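Acyl-ACP thioesterase (Bacteroides thetaiotaomicron, PDB 2ESS) probably hydrolyses the thioester of fatty acyl chains carried on acyl carrier protein, releasing free fatty acids in lipid biosynthesis. Local coordinates at residues F79-W84 against R95-I100. Numbering follows the deposited sequence.
Sequences FSVQTW and RNFAVI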
loop_
_atom_site.group_PDB
_atom_site.type_symbol
_atom_site.label_atom_id
_atom_site.label_comp_id
_atom_site.label_asym_id
_atom_site.label_seq_id
_atom_site.Cartn_x
_atom_site.Cartn_y
_atom_site.Cartn_z
ATOM N N PHE A 79 13.228 -3.805 9.874
ATOM C CA PHE A 79 13.183 -2.601 10.650
ATOM C C PHE A 79 12.123 -2.734 11.719
ATOM O O PHE A 79 11.337 -3.671 11.722
ATOM C CB PHE A 79 12.999 -1.346 9.766
ATOM C CG PHE A 79 11.638 -1.199 9.123
ATOM C CD1 PHE A 79 11.350 -1.850 7.925
ATOM C CD2 PHE A 79 10.667 -0.353 9.676
ATOM C CE1 PHE A 79 10.124 -1.715 7.291
ATOM C CE2 PHE A 79 9.431 -0.192 9.032
ATOM C CZ PHE A 79 9.163 -0.866 7.843
ATOM N N SER A 80 12.125 -1.816 12.663
ATOM C CA SER A 80 11.083 -1.847 13.682
ATOM C C SER A 80 10.626 -0.451 14.064
ATOM O O SER A 80 11.322 0.552 13.799
ATOM C CB SER A 80 11.554 -2.656 14.899
ATOM O OG SER A 80 12.678 -2.054 15.438
ATOM N N VAL A 81 9.440 -0.421 14.651
ATOM C CA VAL A 81 8.826 0.796 15.124
ATOM C C VAL A 81 8.542 0.628 16.614
ATOM O O VAL A 81 7.982 -0.396 17.058
ATOM C CB VAL A 81 7.532 1.069 14.355
ATOM C CG1 VAL A 81 6.780 2.290 14.940
ATOM C CG2 VAL A 81 7.810 1.210 12.861
ATOM N N GLN A 82 8.923 1.630 17.389
ATOM C CA GLN A 82 8.533 1.727 18.796
ATOM C C GLN A 82 7.567 2.903 18.897
ATOM O O GLN A 82 7.731 3.905 18.211
ATOM C CB GLN A 82 9.737 1.965 19.697
ATOM C CG GLN A 82 10.561 0.730 19.969
ATOM C CD GLN A 82 11.869 1.051 20.614
ATOM O OE1 GLN A 82 12.285 2.198 20.663
ATOM N NE2 GLN A 82 12.525 0.039 21.112
ATOM N N THR A 83 6.585 2.776 19.776
ATOM C CA THR A 83 5.609 3.827 19.989
ATOM C C THR A 83 5.161 3.843 21.447
ATOM O O THR A 83 5.169 2.818 22.143
ATOM C CB THR A 83 4.405 3.648 19.029
ATOM O OG1 THR A 83 3.552 4.777 19.168
ATOM C CG2 THR A 83 3.663 2.322 19.288
ATOM N N TRP A 84 4.769 5.025 21.896
ATOM C CA TRP A 84 4.398 5.248 23.266
ATOM C C TRP A 84 3.625 6.560 23.331
ATOM O O TRP A 84 3.737 7.408 22.436
ATOM C CB TRP A 84 5.655 5.320 24.166
ATOM C CG TRP A 84 6.566 6.445 23.846
ATOM C CD1 TRP A 84 6.547 7.698 24.385
ATOM C CD2 TRP A 84 7.624 6.433 22.888
ATOM N NE1 TRP A 84 7.524 8.467 23.812
ATOM C CE2 TRP A 84 8.203 7.708 22.891
ATOM C CE3 TRP A 84 8.128 5.461 22.014
ATOM C CZ2 TRP A 84 9.276 8.036 22.082
ATOM C CZ3 TRP A 84 9.180 5.784 21.209
ATOM C CH2 TRP A 84 9.748 7.065 21.243
ATOM N N ARG A 95 1.260 11.061 20.781
ATOM C CA ARG A 95 1.850 9.756 20.635
ATOM C C ARG A 95 3.120 9.874 19.782
ATOM O O ARG A 95 3.093 10.446 18.685
ATOM C CB ARG A 95 0.913 8.805 19.936
ATOM C CG ARG A 95 1.643 7.535 19.498
ATOM C CD ARG A 95 0.765 6.456 18.999
ATOM N NE ARG A 95 -0.153 5.838 19.965
ATOM C CZ ARG A 95 0.153 4.929 20.871
ATOM N NH1 ARG A 95 1.405 4.589 21.119
ATOM N NH2 ARG A 95 -0.816 4.421 21.621
ATOM N N ASN A 96 4.219 9.323 20.291
ATOM C CA ASN A 96 5.537 9.438 19.648
ATOM C C ASN A 96 6.010 8.102 19.188
ATOM O O ASN A 96 5.449 7.043 19.581
ATOM C CB ASN A 96 6.530 10.099 20.587
ATOM C CG ASN A 96 6.160 11.547 20.875
ATOM O OD1 ASN A 96 5.300 12.140 20.201
ATOM N ND2 ASN A 96 6.762 12.097 21.894
ATOM N N PHE A 97 6.988 8.155 18.301
ATOM C CA PHE A 97 7.520 6.968 17.612
ATOM C C PHE A 97 9.037 7.076 17.438
ATOM O O PHE A 97 9.600 8.182 17.326
ATOM C CB PHE A 97 6.937 6.796 16.202
ATOM C CG PHE A 97 5.466 6.773 16.141
ATOM C CD1 PHE A 97 4.755 7.954 16.017
ATOM C CD2 PHE A 97 4.775 5.560 16.156
ATOM C CE1 PHE A 97 3.373 7.928 15.929
ATOM C CE2 PHE A 97 3.417 5.532 16.078
ATOM C CZ PHE A 97 2.704 6.716 15.981
ATOM N N ALA A 98 9.686 5.917 17.432
ATOM C CA ALA A 98 11.082 5.799 17.002
ATOM C C ALA A 98 11.112 4.722 15.907
ATOM O O ALA A 98 10.348 3.754 15.925
ATOM C CB ALA A 98 11.984 5.429 18.171
ATOM N N VAL A 99 11.935 4.927 14.897
ATOM C CA VAL A 99 12.151 3.913 13.854
ATOM C C VAL A 99 13.568 3.386 13.993
ATOM O O VAL A 99 14.531 4.170 14.087
ATOM C CB VAL A 99 11.941 4.535 12.446
ATOM C CG1 VAL A 99 12.123 3.471 11.337
ATOM C CG2 VAL A 99 10.534 5.192 12.402
ATOM N N ILE A 100 13.701 2.058 13.981
ATOM C CA ILE A 100 14.956 1.401 14.287
ATOM C C ILE A 100 15.339 0.548 13.098
ATOM O O ILE A 100 14.519 -0.209 12.584
ATOM C CB ILE A 100 14.881 0.540 15.574
ATOM C CG1 ILE A 100 14.553 1.412 16.793
ATOM C CG2 ILE A 100 16.206 -0.112 15.858
ATOM C CD1 ILE A 100 13.122 1.668 16.982
HETATM O O HOH W 1 15.179 -3.227 14.017
HETATM O O HOH W 2 8.743 11.411 23.674
#
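One face of the Trp84 indole lies over the neighbouring strand: CB of Asn96 sits 3.4 Å above the ring plane, toward its rim, and the peptide N of Phe97 lies farther off that same face. At the indole edge, in plane, a water accepts from NE1 and from Asn96 ND2, tying ring to amide although their planes stand 86° apart. Thr83 OG1 meets the Arg95 guanidinium at its edge, tilted 19° from the plane. With Trp84 CG between its own backbone N and carbonyl carbon (chi1 63°), the broad indole folds back across the hairpin, and Trp84 CH2 reaches Ala98 CB at 4.1 Å, where a small methyl suits the space. An alanine in place of Trp84 would probably uncover the Asn96–Ala98 backbone and leave the water without its indole donor. On the opposite side of the sheet, covered by helix 28-45, Val81 CG1 touches Phe97 CD2. There Thr83 OG1 donates to Asn96 O (3.0 Å) and accepts from Arg95 NH1 (2.9 Å). Ser80–Ile100, Gln82–Ala98 and Trp84–Asn96 are hydrogen-bonded antiparallel pairs. In this hairpin of the N-terminal hotdog domain, a hydroxyl that both gives and receives thus joins a buried arginine to the strand backbone.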